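Local coordinates for capsid protein (Penaeus vannamei nodavirus, PDB 5YKZ), which forms the protruding domain of a shrimp nodavirus capsid, pairing with a second copy to build the dimeric spikes of the virus particle, at residues Lys12-Ile17 against Phe112-Ala117; Thr37-Thr42 against Val87-Phe92; Gln51-Ile56 against Lys106-Gly111; Ile56-Ala61 against Val100-Ser105. All coordinates share one frame; numbering follows the deposited sequence.

Contact 1. Residues Lys12-Ile17 against Phe112-Ala117; sequences KAVNFI and FNIIAA
The edge strand 7-15 runs antiparallel beside strand 111-118, the two short segments lying at 148° with their axes 4.9 Å apart. The close-packed end centres on V14 and F112, an antiparallel hydrogen-bonded pair. V14 N donates to F112 O and F112 N returns the bond to V14 O, both at 2.9 Å and each donor nearly along the C=O axis. F112 has its CG in the crowded place between backbone N and carbonyl carbon (chi1 54°), which lays its ring alongside V14 on the same face of the sheet. V14 covers one face of that ring: CB sits 4.0 Å from the ring centroid as a CH-pi contact, and V14 O hangs near the rim. F16, just past the end of its strand, adds a second aromatic group. Its CE1 comes within 3.5 Å of F112 CD1, which lies over a face of the F16 ring, and the two planes are inclined obliquely at 50°.

Toward K12 the grip loosens. I114 N still bonds to K12 O, but only the inner methylenes of K12 take part: CG runs beside I114 CD1, whereas the chain bends and carries the ammonium end away from the strand. Exposed A13, paired without hydrogen bonds to N113, presents a small methyl to N113 OD1 at 3.8 Å. Lysine suits this border because its stem is greasy and its tip charged. Three main-chain bonds therefore fix the register of the edge strand, while the apolar contact gathers round F112, between V14 and F16, and the charged end of K12 leads away from I114.

Contact 2. Residues Thr37-Thr42 against Val87-Phe92; sequences TSYLLT and VKTDTF
V87 loses more surface here than any other residue of the two segments, and both its main chain and its CG1 take part. It faces Y39 as an antiparallel hydrogen-bonded pair: Y39 N donates to V87 O at 2.9 Å, in the carbonyl plane, and V87 N answers to Y39 O at 3.1 Å. With CG1 in the crowded position between backbone N and carbonyl carbon, the branched side chain sends that methyl obliquely across L41 CD1, 4.1 Å away. F95 and L97 of strand 95-101 pack against this apolar pair, so a compact beta-branched residue fits well.

The contact joins strand 38-48 to strand 79-88, central neighbours in the antiparallel sheet of the protruding domain, at the point where the second strand runs out into a loop. T37, next in buried area, extends the pairing just beyond its strand. T89 N donates to T37 O from above the carbonyl plane, 35° out of it, and T37 N turns to the T89 hydroxyl, OG1, at 3.0 Å. T89 holds OG1 between its own backbone N and carbonyl carbon (chi1 55°), and the same oxygen is hydrogen-bonded to S34 O; threonine thus offers a side-chain oxygen in place of a further main-chain carbonyl.

Y39 supplies the third large share. Its ring approaches T89 obliquely, CE2 lying 3.8 Å from T89 CG2, and V87 O sits at the ring edge. The phenol is buried along with the ring, and its OH is satisfied by S34 N. On the other face S38 OG rests 3.5 Å from K88 CB, beside an extended lysine whose amine end leads away from the strands.

Contact 3. Residues Gln51-Ile56 against Lys106-Gly111; sequences QSEAGI and KKQTTG
K106 NZ makes three hydrogen bonds to oxygens: the carboxylate oxygen E53 OE2 at 2.6 Å, the main-chain G55 O at 2.8 Å, and F50 O just before the first segment. So many acceptors round the buried amine are consistent with its staying charged. The lysine chain gets there by folding, with bends at chi2 and chi3, and slides past E53 in the opposite direction. The bond to G55 O arrives well above the carbonyl plane, whereas E53 OE2 meets the ammonium with its anti lone pair and completes a salt bridge.

The contact ties together two irregular segments at one end of the sheet: 51-56 belongs to the loop leading from strand 38-48 to strand 58-63, and the other segment leads out of a loop into strand 111-118. With no strand pairing between them, side chains do the joining. E53 OE2 has a second donor, Q108 NE2, which comes tip to tip on the syn lone pair at 2.9 Å in a nearly straight bond. The acceptor lies in the amide plane of Q108, and carboxylate and amide planes stand 57° apart. N49 O also accepts from Q108 NE2, making the amide a link between main chain and carboxylate.

The other carboxylate oxygen, E53 OE1, receives S52 OG at 2.7 Å from above its plane, together with a water that donates to OE1 and accepts from K107 N. Glutamate fits because its two oxygens can serve different partners at once. At the positive phi of G55 (93°) a CB would be jammed against the carbonyl O of A54, so glycine suits the place; its own carbonyl accepts from K106 NZ.

Contact 4. Residues Ile56-Ala61 against Val100-Ser105; sequences IYILSA and VLTTAS
Segments 56-61 and 100-105 run almost exactly antiparallel, 173° apart end to end, with L59 and L101 a non-hydrogen-bonded pair, S60 and V100 a hydrogen-bonded one whose amides each donate to the other's carbonyl, and T102 N reaching I58 O at 2.9 Å beyond the last bridge.

Among the side chains, L101 and Y57 make the inner contact. The leucine has CG anti to its backbone N (chi1 -160°) and lifts CD1 over one face of the Y57 ring, 4.0 Å from the centroid, a CH-pi contact offset toward the rim near CE2. Y57, likewise with CG anti to N, crosses it at about a right angle, and its OH is hydrogen-bonded to T110 OG1. A flat ring with a polar tip suits a buried site of this kind. On the other face the contact is broader but more open to solvent: V100 CG1 touches S60 CB at 3.9 Å, and T102 OG1 comes to 3.5 Å from I58 CB, small or beta-branched residues meeting at a partly exposed surface.

Past T102 the backbones part, and water takes over. One water accepts from both I58 N and T103 N while donating to I56 O; a second, also donating to I56 O at 2.7 Å, is hydrogen-bonded to T103 OG1. Strands 58-63 and 95-101 of the sheet are thus joined by direct amide bonds where they lie close and by water where they diverge, so the fraying end keeps its polar main-chain atoms I56 O, I58 N and T103 N satisfied without strict strand geometry.

Overall arrangement
From the N terminus, strand 7-15 enters contact 1 first, and its partner 112-117 comes only near the C terminus, so contact 1 encloses the other three. Segment 37-42 opens contact 2, which closes at 87-92. Before that happens, 51-56 begins contact 3 and 56-61 contact 4; these close later, at 106-111 and 100-105. Contact 2 therefore crosses both, while contact 4 lies within contact 3 and shares I56 with it. Contacts 1 and 2 meet through neighbouring strands 111-118 and 38-48. Contacts 3 and 4 hold the opposite end, joined by T110 OG1 to Y57 OH; F16 of contact 1 reaches across to L59 and A61 of contact 4. Contacts 1, 2 and 3 touch the second subunit.

Contact 1. Residues Lys12-Ile17 against Phe112-Ala117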
loop_
_atom_site.group_PDB
_atom_site.type_symbol
_atom_site.label_atom_id
_atom_site.label_comp_id
_atom_site.label_asym_id
_atom_site.label_seq_id
_atom_site.Cartn_x
_atom_site.Cartn_y
_atom_site.Cartn_z
ATOM N N LYS B 12 -3.066 -7.402 -11.103
ATOM C CA LYS B 12 -3.933 -6.310 -11.551
ATOM C C LYS B 12 -4.157 -5.355 -10.406
ATOM O O LYS B 12 -3.943 -5.646 -9.197
ATOM C CB LYS B 12 -5.224 -6.702 -12.098
ATOM C CG LYS B 12 -5.901 -7.638 -11.205
ATOM C CD LYS B 12 -7.063 -8.370 -11.954
ATOM C CE LYS B 12 -7.909 -7.362 -12.698
ATOM N NZ LYS B 12 -9.044 -7.997 -13.421
ATOM N N ALA B 13 -4.523 -4.153 -10.796
ATOM C CA ALA B 13 -4.893 -3.065 -9.877
ATOM C C ALA B 13 -6.395 -2.934 -9.977
ATOM O O ALA B 13 -6.963 -2.906 -11.113
ATOM C CB ALA B 13 -4.217 -1.857 -10.462
ATOM N N VAL B 14 -7.103 -2.860 -8.868
ATOM C CA VAL B 14 -8.556 -2.806 -8.839
ATOM C C VAL B 14 -9.036 -1.709 -7.966
ATOM O O VAL B 14 -8.519 -1.582 -6.820
ATOM C CB VAL B 14 -9.139 -4.138 -8.367
ATOM C CG1 VAL B 14 -10.660 -4.132 -8.388
ATOM C CG2 VAL B 14 -8.662 -5.246 -9.295
ATOM N N ASN B 15 -9.939 -0.843 -8.377
ATOM C CA ASN B 15 -10.515 0.133 -7.492
ATOM C C ASN B 15 -11.485 -0.490 -6.523
ATOM O O ASN B 15 -12.210 -1.427 -6.853
ATOM C CB ASN B 15 -11.241 1.209 -8.280
ATOM C CG ASN B 15 -10.334 2.037 -9.117
ATOM O OD1 ASN B 15 -9.128 2.166 -8.815
ATOM N ND2 ASN B 15 -10.900 2.665 -10.153
ATOM N N PHE B 16 -11.532 0.055 -5.308
ATOM C CA PHE B 16 -12.608 -0.253 -4.385
ATOM C C PHE B 16 -13.943 0.300 -4.911
ATOM O O PHE B 16 -13.968 1.359 -5.556
ATOM C CB PHE B 16 -12.334 0.293 -2.987
ATOM C CG PHE B 16 -11.373 -0.495 -2.202
ATOM C CD1 PHE B 16 -11.668 -1.806 -1.855
ATOM C CD2 PHE B 16 -10.174 0.029 -1.751
ATOM C CE1 PHE B 16 -10.838 -2.535 -1.061
ATOM C CE2 PHE B 16 -9.314 -0.740 -0.987
ATOM C CZ PHE B 16 -9.623 -1.990 -0.640
ATOM N N ILE B 17 -15.021 -0.430 -4.646
ATOM C CA ILE B 17 -16.397 0.055 -4.830
ATOM C C ILE B 17 -16.591 1.320 -4.034
ATOM O O ILE B 17 -15.835 1.703 -3.111
ATOM C CB ILE B 17 -17.407 -1.013 -4.539
ATOM C CG1 ILE B 17 -17.337 -1.494 -3.080
ATOM C CG2 ILE B 17 -17.343 -2.157 -5.561
ATOM C CD1 ILE B 17 -18.569 -2.273 -2.646
ATOM N N PHE B 112 -6.678 -1.258 -4.620
ATOM C CA PHE B 112 -5.738 -2.252 -4.122
ATOM C C PHE B 112 -5.005 -2.881 -5.269
ATOM O O PHE B 112 -5.512 -2.933 -6.408
ATOM C CB PHE B 112 -6.420 -3.318 -3.211
ATOM C CG PHE B 112 -7.590 -3.999 -3.865
ATOM C CD1 PHE B 112 -8.847 -3.440 -3.780
ATOM C CD2 PHE B 112 -7.426 -5.203 -4.461
ATOM C CE1 PHE B 112 -9.935 -4.094 -4.329
ATOM C CE2 PHE B 112 -8.526 -5.875 -4.974
ATOM C CZ PHE B 112 -9.774 -5.298 -4.913
ATOM N N ASN B 113 -3.808 -3.379 -4.978
ATOM C CA ASN B 113 -3.049 -4.250 -5.849
ATOM C C ASN B 113 -3.276 -5.645 -5.548
ATOM O O ASN B 113 -3.340 -5.993 -4.376
ATOM C CB ASN B 113 -1.556 -3.904 -5.759
ATOM C CG ASN B 113 -1.302 -2.542 -6.550
ATOM O OD1 ASN B 113 -1.760 -2.354 -7.645
ATOM N ND2 ASN B 113 -0.809 -1.704 -5.941
ATOM N N ILE B 114 -3.457 -6.499 -6.558
ATOM C CA ILE B 114 -3.599 -7.942 -6.396
ATOM C C ILE B 114 -2.273 -8.561 -6.754
ATOM O O ILE B 114 -1.819 -8.483 -7.911
ATOM C CB ILE B 114 -4.699 -8.505 -7.263
ATOM C CG1 ILE B 114 -6.027 -7.744 -7.055
ATOM C CG2 ILE B 114 -4.812 -10.002 -7.017
ATOM C CD1 ILE B 114 -7.180 -8.356 -7.797
ATOM N N ILE B 115 -1.598 -9.099 -5.776
ATOM C CA ILE B 115 -0.207 -9.575 -5.851
ATOM C C ILE B 115 -0.239 -11.076 -5.884
ATOM O O ILE B 115 -0.942 -11.735 -5.173
ATOM C CB ILE B 115 0.589 -9.099 -4.657
ATOM C CG1 ILE B 115 0.537 -7.594 -4.599
ATOM C CG2 ILE B 115 2.024 -9.578 -4.779
ATOM C CD1 ILE B 115 0.955 -6.985 -3.362
ATOM N N ALA B 116 0.524 -11.604 -6.875
ATOM C CA ALA B 116 0.524 -13.008 -7.245
ATOM C C ALA B 116 1.943 -13.551 -7.359
ATOM O O ALA B 116 2.835 -12.847 -7.843
ATOM C CB ALA B 116 -0.188 -13.155 -8.613
ATOM N N ALA B 117 2.060 -14.815 -7.053
ATOM C CA ALA B 117 3.252 -15.506 -7.449
ATOM C C ALA B 117 3.295 -15.749 -8.940
ATOM O O ALA B 117 2.281 -15.974 -9.566
ATOM C CB ALA B 117 3.267 -16.843 -6.772
#

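Contact 2. Residues Thr37-Thr42 against Val87-Phe92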
loop_
_atom_site.group_PDB
_atom_site.type_symbol
_atom_site.label_atom_id
_atom_site.label_comp_id
_atom_site.label_asym_id
_atom_site.label_seq_id
_atom_site.Cartn_x
_atom_site.Cartn_y
_atom_site.Cartn_z
ATOM N N THR B 37 -6.636 -20.108 -6.148
ATOM C CA THR B 37 -5.308 -19.551 -6.002
ATOM C C THR B 37 -5.369 -18.404 -4.950
ATOM O O THR B 37 -6.330 -17.641 -4.927
ATOM C CB THR B 37 -4.837 -18.931 -7.325
ATOM O OG1 THR B 37 -4.782 -20.021 -8.330
ATOM C CG2 THR B 37 -3.427 -18.350 -7.261
ATOM N N SER B 38 -4.312 -18.321 -4.204
ATOM C CA SER B 38 -4.189 -17.284 -3.145
ATOM C C SER B 38 -3.433 -16.104 -3.670
ATOM O O SER B 38 -2.432 -16.163 -4.394
ATOM C CB SER B 38 -3.535 -17.899 -1.941
ATOM O OG SER B 38 -4.546 -18.804 -1.330
ATOM N N TYR B 39 -3.945 -14.941 -3.225
ATOM C CA TYR B 39 -3.417 -13.603 -3.576
ATOM C C TYR B 39 -3.228 -12.775 -2.367
ATOM O O TYR B 39 -3.971 -12.988 -1.352
ATOM C CB TYR B 39 -4.366 -12.909 -4.565
ATOM C CG TYR B 39 -4.505 -13.630 -5.842
ATOM C CD1 TYR B 39 -3.608 -13.387 -6.877
ATOM C CD2 TYR B 39 -5.501 -14.570 -6.082
ATOM C CE1 TYR B 39 -3.685 -14.092 -8.073
ATOM C CE2 TYR B 39 -5.583 -15.252 -7.295
ATOM C CZ TYR B 39 -4.662 -14.985 -8.247
ATOM O OH TYR B 39 -4.797 -15.666 -9.474
ATOM N N LEU B 40 -2.395 -11.802 -2.411
ATOM C CA LEU B 40 -2.275 -10.743 -1.358
ATOM C C LEU B 40 -2.799 -9.455 -1.931
ATOM O O LEU B 40 -2.456 -9.112 -3.095
ATOM C CB LEU B 40 -0.830 -10.625 -1.047
ATOM C CG LEU B 40 -0.469 -9.896 0.171
ATOM C CD1 LEU B 40 -0.869 -10.633 1.493
ATOM C CD2 LEU B 40 1.012 -9.539 0.187
ATOM N N LEU B 41 -3.552 -8.705 -1.170
ATOM C CA LEU B 41 -4.070 -7.411 -1.582
ATOM C C LEU B 41 -3.487 -6.339 -0.728
ATOM O O LEU B 41 -3.488 -6.454 0.510
ATOM C CB LEU B 41 -5.602 -7.334 -1.456
ATOM C CG LEU B 41 -6.383 -8.554 -1.838
ATOM C CD1 LEU B 41 -7.853 -8.352 -1.684
ATOM C CD2 LEU B 41 -6.081 -9.005 -3.289
ATOM N N THR B 42 -2.980 -5.232 -1.318
ATOM C CA THR B 42 -2.413 -4.117 -0.608
ATOM C C THR B 42 -3.057 -2.836 -1.087
ATOM O O THR B 42 -3.380 -2.720 -2.296
ATOM C CB THR B 42 -0.877 -4.090 -0.837
ATOM O OG1 THR B 42 -0.592 -4.048 -2.293
ATOM C CG2 THR B 42 -0.241 -5.279 -0.268
ATOM N N VAL B 87 -6.356 -13.840 0.431
ATOM C CA VAL B 87 -7.632 -14.379 0.011
ATOM C C VAL B 87 -7.423 -15.365 -1.096
ATOM O O VAL B 87 -6.543 -15.184 -2.000
ATOM C CB VAL B 87 -8.595 -13.262 -0.409
ATOM C CG1 VAL B 87 -8.020 -12.435 -1.591
ATOM C CG2 VAL B 87 -10.014 -13.789 -0.649
ATOM N N LYS B 88 -8.180 -16.444 -1.057
ATOM C CA LYS B 88 -8.168 -17.487 -2.099
ATOM C C LYS B 88 -9.379 -17.387 -2.940
ATOM O O LYS B 88 -10.510 -17.274 -2.463
ATOM C CB LYS B 88 -8.081 -18.833 -1.450
ATOM C CG LYS B 88 -7.876 -20.043 -2.391
ATOM C CD LYS B 88 -7.788 -21.370 -1.631
ATOM C CE LYS B 88 -7.700 -22.564 -2.572
ATOM N NZ LYS B 88 -7.518 -23.867 -1.801
ATOM N N THR B 89 -9.151 -17.488 -4.227
ATOM C CA THR B 89 -10.262 -17.531 -5.156
ATOM C C THR B 89 -10.996 -18.894 -5.091
ATOM O O THR B 89 -10.486 -19.902 -4.618
ATOM C CB THR B 89 -9.863 -17.307 -6.551
ATOM O OG1 THR B 89 -8.835 -18.267 -6.872
ATOM C CG2 THR B 89 -9.253 -15.884 -6.727
ATOM N N ASP B 90 -12.246 -18.829 -5.555
ATOM C CA ASP B 90 -13.052 -20.012 -5.764
ATOM C C ASP B 90 -12.603 -20.661 -7.059
ATOM O O ASP B 90 -11.671 -20.268 -7.749
ATOM C CB ASP B 90 -14.530 -19.642 -5.705
ATOM C CG ASP B 90 -14.986 -18.727 -6.810
ATOM O OD1 ASP B 90 -14.333 -18.543 -7.809
ATOM O OD2 ASP B 90 -16.128 -18.222 -6.610
ATOM N N THR B 91 -13.285 -21.799 -7.398
ATOM C CA THR B 91 -12.886 -22.593 -8.564
ATOM C C THR B 91 -13.196 -21.834 -9.800
ATOM O O THR B 91 -12.743 -22.168 -10.902
ATOM C CB THR B 91 -13.639 -23.963 -8.561
ATOM O OG1 THR B 91 -15.056 -23.697 -8.536
ATOM C CG2 THR B 91 -13.263 -24.758 -7.361
ATOM N N PHE B 92 -13.903 -20.712 -9.698
ATOM C CA PHE B 92 -14.065 -19.857 -10.875
ATOM C C PHE B 92 -13.209 -18.591 -10.968
ATOM O O PHE B 92 -13.366 -17.739 -11.846
ATOM C CB PHE B 92 -15.498 -19.325 -10.884
ATOM C CG PHE B 92 -16.507 -20.404 -10.906
ATOM C CD1 PHE B 92 -16.911 -20.936 -12.113
ATOM C CD2 PHE B 92 -16.990 -20.937 -9.719
ATOM C CE1 PHE B 92 -17.835 -21.963 -12.143
ATOM C CE2 PHE B 92 -17.905 -21.974 -9.731
ATOM C CZ PHE B 92 -18.326 -22.480 -10.942
#

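Contact 3. Residues Gln51-Ile56 against Lys106-Gly111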
loop_
_atom_site.group_PDB
_atom_site.type_symbol
_atom_site.label_atom_id
_atom_site.label_comp_id
_atom_site.label_asym_id
_atom_site.label_seq_id
_atom_site.Cartn_x
_atom_site.Cartn_y
_atom_site.Cartn_z
ATOM N N GLN B 51 -10.531 16.223 0.296
ATOM C CA GLN B 51 -11.074 17.449 0.934
ATOM C C GLN B 51 -11.903 18.184 -0.046
ATOM O O GLN B 51 -12.182 19.404 0.211
ATOM C CB GLN B 51 -9.933 18.290 1.466
ATOM C CG GLN B 51 -9.228 17.538 2.581
ATOM C CD GLN B 51 -8.107 18.318 3.291
ATOM O OE1 GLN B 51 -7.892 19.494 3.047
ATOM N NE2 GLN B 51 -7.342 17.612 4.090
ATOM N N SER B 52 -12.446 17.576 -1.044
ATOM C CA SER B 52 -13.327 18.216 -2.041
ATOM C C SER B 52 -14.661 18.551 -1.389
ATOM O O SER B 52 -15.418 19.351 -1.988
ATOM C CB SER B 52 -13.510 17.325 -3.253
ATOM O OG SER B 52 -13.772 15.986 -2.908
ATOM N N GLU B 53 -15.002 17.988 -0.234
ATOM C CA GLU B 53 -16.249 18.305 0.535
ATOM C C GLU B 53 -15.960 17.873 1.947
ATOM O O GLU B 53 -14.892 17.241 2.237
ATOM C CB GLU B 53 -17.458 17.587 -0.080
ATOM C CG GLU B 53 -17.433 16.055 -0.027
ATOM C CD GLU B 53 -16.367 15.467 -0.927
ATOM O OE1 GLU B 53 -16.350 15.684 -2.150
ATOM O OE2 GLU B 53 -15.499 14.715 -0.394
ATOM N N ALA B 54 -16.827 18.252 2.896
ATOM C CA ALA B 54 -16.626 17.923 4.259
ATOM C C ALA B 54 -16.706 16.442 4.496
ATOM O O ALA B 54 -17.313 15.733 3.781
ATOM C CB ALA B 54 -17.632 18.692 5.144
ATOM N N GLY B 55 -16.118 16.098 5.623
ATOM C CA GLY B 55 -16.144 14.738 6.141
ATOM C C GLY B 55 -14.938 13.934 5.704
ATOM O O GLY B 55 -14.176 14.317 4.828
ATOM N N ILE B 56 -14.742 12.834 6.395
ATOM C CA ILE B 56 -13.537 12.017 6.274
ATOM C C ILE B 56 -13.847 10.777 5.392
ATOM O O ILE B 56 -14.772 10.030 5.695
ATOM C CB ILE B 56 -13.045 11.618 7.599
ATOM C CG1 ILE B 56 -12.814 12.837 8.578
ATOM C CG2 ILE B 56 -11.710 10.843 7.465
ATOM C CD1 ILE B 56 -12.563 12.415 10.027
ATOM N N LYS B 106 -18.256 10.545 0.346
ATOM C CA LYS B 106 -16.849 10.659 -0.009
ATOM C C LYS B 106 -16.635 9.744 -1.198
ATOM O O LYS B 106 -16.447 8.534 -1.027
ATOM C CB LYS B 106 -15.963 10.302 1.185
ATOM C CG LYS B 106 -16.247 11.079 2.444
ATOM C CD LYS B 106 -16.058 12.580 2.296
ATOM C CE LYS B 106 -14.623 12.939 2.003
ATOM N NZ LYS B 106 -14.445 14.405 2.008
ATOM N N LYS B 107 -16.724 10.314 -2.389
ATOM C CA LYS B 107 -16.750 9.544 -3.627
ATOM C C LYS B 107 -15.384 9.407 -4.283
ATOM O O LYS B 107 -15.276 9.073 -5.482
ATOM C CB LYS B 107 -17.737 10.173 -4.659
ATOM C CG LYS B 107 -19.155 10.386 -4.205
ATOM C CD LYS B 107 -19.692 9.053 -3.788
ATOM C CE LYS B 107 -21.270 9.129 -3.580
ATOM N NZ LYS B 107 -21.797 7.918 -2.964
ATOM N N GLN B 108 -14.324 9.685 -3.502
ATOM C CA GLN B 108 -12.952 9.571 -4.000
ATOM C C GLN B 108 -12.703 8.112 -4.404
ATOM O O GLN B 108 -13.392 7.195 -4.012
ATOM C CB GLN B 108 -11.958 9.999 -2.911
ATOM C CG GLN B 108 -11.997 11.493 -2.653
ATOM C CD GLN B 108 -13.133 11.989 -1.763
ATOM O OE1 GLN B 108 -13.822 11.194 -1.160
ATOM N NE2 GLN B 108 -13.332 13.317 -1.754
ATOM N N THR B 109 -11.642 7.910 -5.192
ATOM C CA THR B 109 -11.276 6.614 -5.724
ATOM C C THR B 109 -10.043 6.099 -5.043
ATOM O O THR B 109 -8.970 6.743 -5.074
ATOM C CB THR B 109 -11.027 6.689 -7.223
ATOM O OG1 THR B 109 -12.233 7.123 -7.900
ATOM C CG2 THR B 109 -10.698 5.327 -7.795
ATOM N N THR B 110 -10.183 4.935 -4.426
ATOM C CA THR B 110 -9.030 4.219 -3.850
ATOM C C THR B 110 -9.128 2.795 -4.368
ATOM O O THR B 110 -10.104 2.397 -5.001
ATOM C CB THR B 110 -8.985 4.288 -2.348
ATOM O OG1 THR B 110 -10.005 3.487 -1.779
ATOM C CG2 THR B 110 -9.067 5.718 -1.841
ATOM N N GLY B 111 -8.106 1.988 -4.070
ATOM C CA GLY B 111 -8.054 0.649 -4.582
ATOM C C GLY B 111 -6.989 -0.189 -3.938
ATOM O O GLY B 111 -6.478 0.122 -2.842
HETATM O O HOH W 1 -16.530 13.112 -3.368
#

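Contact 4. Residues Ile56-Ala61 against Val100-Ser105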
loop_
_atom_site.group_PDB
_atom_site.type_symbol
_atom_site.label_atom_id
_atom_site.label_comp_id
_atom_site.label_asym_id
_atom_site.label_seq_id
_atom_site.Cartn_x
_atom_site.Cartn_y
_atom_site.Cartn_z
ATOM N N ILE B 56 -14.742 12.834 6.395
ATOM C CA ILE B 56 -13.537 12.017 6.274
ATOM C C ILE B 56 -13.847 10.777 5.392
ATOM O O ILE B 56 -14.772 10.030 5.695
ATOM C CB ILE B 56 -13.045 11.618 7.599
ATOM C CG1 ILE B 56 -12.814 12.837 8.578
ATOM C CG2 ILE B 56 -11.710 10.843 7.465
ATOM C CD1 ILE B 56 -12.563 12.415 10.027
ATOM N N TYR B 57 -12.985 10.518 4.415
ATOM C CA TYR B 57 -12.976 9.261 3.655
ATOM C C TYR B 57 -12.420 8.192 4.586
ATOM O O TYR B 57 -11.231 8.268 4.974
ATOM C CB TYR B 57 -12.120 9.391 2.420
ATOM C CG TYR B 57 -12.137 8.153 1.551
ATOM C CD1 TYR B 57 -11.344 7.089 1.800
ATOM C CD2 TYR B 57 -12.975 8.067 0.469
ATOM C CE1 TYR B 57 -11.407 5.931 1.039
ATOM C CE2 TYR B 57 -13.027 6.967 -0.346
ATOM C CZ TYR B 57 -12.247 5.864 -0.015
ATOM O OH TYR B 57 -12.292 4.702 -0.776
ATOM N N ILE B 58 -13.232 7.185 4.961
ATOM C CA ILE B 58 -12.838 6.065 5.766
ATOM C C ILE B 58 -13.394 4.810 5.177
ATOM O O ILE B 58 -14.635 4.612 5.182
ATOM C CB ILE B 58 -13.351 6.205 7.231
ATOM C CG1 ILE B 58 -12.918 7.551 7.875
ATOM C CG2 ILE B 58 -12.796 5.057 8.063
ATOM C CD1 ILE B 58 -13.398 7.785 9.299
ATOM N N LEU B 59 -12.516 3.970 4.674
ATOM C CA LEU B 59 -12.886 2.703 4.064
ATOM C C LEU B 59 -12.300 1.589 4.868
ATOM O O LEU B 59 -11.074 1.671 5.254
ATOM C CB LEU B 59 -12.406 2.670 2.617
ATOM C CG LEU B 59 -12.672 1.356 1.859
ATOM C CD1 LEU B 59 -12.906 1.594 0.410
ATOM C CD2 LEU B 59 -11.463 0.406 2.006
ATOM N N SER B 60 -13.012 0.521 5.039
ATOM C CA SER B 60 -12.462 -0.720 5.566
ATOM C C SER B 60 -12.905 -1.858 4.628
ATOM O O SER B 60 -14.065 -1.865 4.219
ATOM C CB SER B 60 -13.013 -0.966 6.946
ATOM O OG SER B 60 -12.386 -2.038 7.594
ATOM N N ALA B 61 -12.006 -2.782 4.361
ATOM C CA ALA B 61 -12.307 -3.946 3.508
ATOM C C ALA B 61 -11.793 -5.146 4.176
ATOM O O ALA B 61 -10.610 -5.234 4.563
ATOM C CB ALA B 61 -11.748 -3.767 2.170
ATOM N N VAL B 100 -16.831 -1.189 3.448
ATOM C CA VAL B 100 -17.676 -0.241 4.120
ATOM C C VAL B 100 -17.041 1.123 4.146
ATOM O O VAL B 100 -15.811 1.257 4.408
ATOM C CB VAL B 100 -18.049 -0.693 5.538
ATOM C CG1 VAL B 100 -16.884 -0.899 6.374
ATOM C CG2 VAL B 100 -19.107 0.239 6.186
ATOM N N LEU B 101 -17.816 2.132 3.801
ATOM C CA LEU B 101 -17.396 3.536 3.766
ATOM C C LEU B 101 -18.166 4.260 4.861
ATOM O O LEU B 101 -19.414 4.217 4.857
ATOM C CB LEU B 101 -17.729 4.123 2.463
ATOM C CG LEU B 101 -17.118 5.333 1.891
ATOM C CD1 LEU B 101 -15.600 5.343 1.929
ATOM C CD2 LEU B 101 -17.581 5.607 0.448
ATOM N N THR B 102 -17.503 4.928 5.762
ATOM C CA THR B 102 -18.200 5.536 6.927
ATOM C C THR B 102 -19.071 6.675 6.480
ATOM O O THR B 102 -20.220 6.807 7.063
ATOM C CB THR B 102 -17.173 5.962 7.952
ATOM O OG1 THR B 102 -16.410 4.816 8.347
ATOM C CG2 THR B 102 -17.760 6.630 9.198
ATOM N N THR B 103 -18.671 7.503 5.572
ATOM C CA THR B 103 -19.435 8.553 5.020
ATOM C C THR B 103 -19.508 8.306 3.546
ATOM O O THR B 103 -18.470 8.460 2.825
ATOM C CB THR B 103 -18.867 9.908 5.387
ATOM O OG1 THR B 103 -18.846 10.054 6.786
ATOM C CG2 THR B 103 -19.696 11.069 4.836
ATOM N N ALA B 104 -20.647 7.919 2.996
ATOM C CA ALA B 104 -20.743 7.514 1.609
ATOM C C ALA B 104 -20.627 8.623 0.623
ATOM O O ALA B 104 -20.341 8.349 -0.570
ATOM C CB ALA B 104 -22.022 6.714 1.380
ATOM N N SER B 105 -20.803 9.871 1.017
ATOM C CA SER B 105 -20.654 10.990 0.143
ATOM C C SER B 105 -19.211 11.302 -0.239
ATOM O O SER B 105 -18.957 12.172 -1.035
ATOM C CB SER B 105 -21.339 12.222 0.748
ATOM O OG SER B 105 -20.923 12.465 2.018
HETATM O O HOH W 2 -16.077 7.939 4.314
HETATM O O HOH W 3 -16.450 9.260 7.676
#